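Local coordinates for 3-oxoacyl-[acyl-carrier-protein] synthase 3 (Micrococcus luteus NCTC 2665, PDB 4EWP) that probably catalyses the first condensation of fatty acid synthesis, joining an acyl-CoA starter to two carbons from malonyl-ACP, and acts as a homodimer of the thiolase-like superfamily, at residues Ala77-Gln80 and Gly81-Asp85. Numbering follows the deposited sequence.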
loop_
_atom_site.group_PDB
_atom_site.type_symbol
_atom_site.label_atom_id
_atom_site.label_comp_id
_atom_site.label_asym_id
_atom_site.label_seq_id
_atom_site.Cartn_x
_atom_site.Cartn_y
_atom_site.Cartn_z
ATOM N N ALA A 77 -11.221 9.463 20.806
ATOM C CA ALA A 77 -11.889 10.399 19.913
ATOM C C ALA A 77 -13.402 10.499 20.193
ATOM O O ALA A 77 -14.099 11.335 19.610
ATOM C CB ALA A 77 -11.628 9.998 18.451
ATOM N N GLY A 78 -13.913 9.670 21.096
ATOM C CA GLY A 78 -15.348 9.622 21.330
ATOM C C GLY A 78 -16.111 9.080 20.119
ATOM O O GLY A 78 -17.270 9.414 19.907
ATOM N N LEU A 79 -15.456 8.252 19.305
ATOM C CA LEU A 79 -16.079 7.727 18.076
ATOM C C LEU A 79 -16.287 6.215 18.145
ATOM O O LEU A 79 -15.786 5.557 19.051
ATOM C CB LEU A 79 -15.186 8.034 16.870
ATOM C CG LEU A 79 -14.948 9.481 16.435
ATOM C CD1 LEU A 79 -13.801 9.525 15.435
ATOM C CD2 LEU A 79 -16.222 10.121 15.852
ATOM N N GLN A 80 -17.008 5.649 17.182
ATOM C CA GLN A 80 -16.919 4.198 16.975
ATOM C C GLN A 80 -16.513 3.803 15.565
ATOM O O GLN A 80 -16.355 4.666 14.687
ATOM C CB GLN A 80 -18.201 3.509 17.355
ATOM C CG GLN A 80 -19.397 4.376 17.203
ATOM C CD GLN A 80 -20.471 3.899 18.105
ATOM O OE1 GLN A 80 -20.176 3.314 19.147
ATOM N NE2 GLN A 80 -21.727 4.110 17.721
ATOM N N GLY A 81 -16.337 2.498 15.349
ATOM C CA GLY A 81 -15.813 2.019 14.081
ATOM C C GLY A 81 -16.587 2.597 12.919
ATOM O O GLY A 81 -16.003 3.075 11.933
ATOM N N SER A 82 -17.912 2.575 13.056
ATOM C CA SER A 82 -18.803 2.982 11.977
ATOM C C SER A 82 -18.706 4.458 11.620
ATOM O O SER A 82 -19.214 4.876 10.583
ATOM C CB SER A 82 -20.248 2.605 12.306
ATOM O OG SER A 82 -20.580 2.988 13.630
ATOM N N ASP A 83 -18.070 5.251 12.477
ATOM C CA ASP A 83 -17.827 6.649 12.147
ATOM C C ASP A 83 -16.670 6.840 11.164
ATOM O O ASP A 83 -16.526 7.917 10.589
ATOM C CB ASP A 83 -17.579 7.479 13.410
ATOM C CG ASP A 83 -18.810 7.555 14.307
ATOM O OD1 ASP A 83 -19.909 7.851 13.783
ATOM O OD2 ASP A 83 -18.680 7.301 15.523
ATOM N N LEU A 84 -15.857 5.807 10.960
ATOM C CA LEU A 84 -14.710 5.934 10.057
ATOM C C LEU A 84 -15.104 5.843 8.570
ATOM O O LEU A 84 -15.944 5.037 8.199
ATOM C CB LEU A 84 -13.654 4.876 10.379
ATOM C CG LEU A 84 -13.054 4.863 11.784
ATOM C CD1 LEU A 84 -12.284 3.564 11.988
ATOM C CD2 LEU A 84 -12.168 6.103 12.073
ATOM N N ASP A 85 -14.479 6.662 7.727
ATOM C CA ASP A 85 -14.792 6.699 6.304
ATOM C C ASP A 85 -13.659 6.082 5.500
ATOM O O ASP A 85 -13.788 5.931 4.286
ATOM C CB ASP A 85 -14.981 8.143 5.823
ATOM C CG ASP A 85 -16.022 8.886 6.608
ATOM O OD1 ASP A 85 -17.008 8.252 7.044
ATOM O OD2 ASP A 85 -15.854 10.110 6.794
#
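Gln80 and Asp83 hold each other in a reciprocal pair of bonds around the 3-10 turn 81-83, within the loop that joins helix 62-76 to strand 86-90. In one bond the backbone N-H of Gln80 donates to Asp83 OD2 at 2.9 Å, almost perfectly straight (178°). It meets the carboxylate on its anti side, 20° out of its plane. The other closes the turn, where Asp83 N donates to Gln80 O at 2.9 Å. Leu84 N follows with a bond to Gly81 O at 2.9 Å, so two successive i to i+3 bonds wind this short segment. Because Asp83 CG stands anti to its own carbonyl carbon (chi1 -66°), the carboxylate lies back across the preceding residues. Asp83 OD2, besides accepting the backbone N-H of Gln80, lies 3.4 Å from Gln80 CG, the aliphatic start of that side chain. From Leu79, the CD2 methyl packs obliquely beside Asp83, 3.8 Å from its CB, bringing a nonpolar branch against the stem of the acid. Just upstream, Gly78 ends the helix in a Schellman motif with positive phi. Leu79 and Leu84 both pack on Leu74 of helix 62-76; Leu79 also touches His144 and Leu84 touches Leu146, both of strand 144-152, the parallel neighbour of strand 86-90 in the sheet.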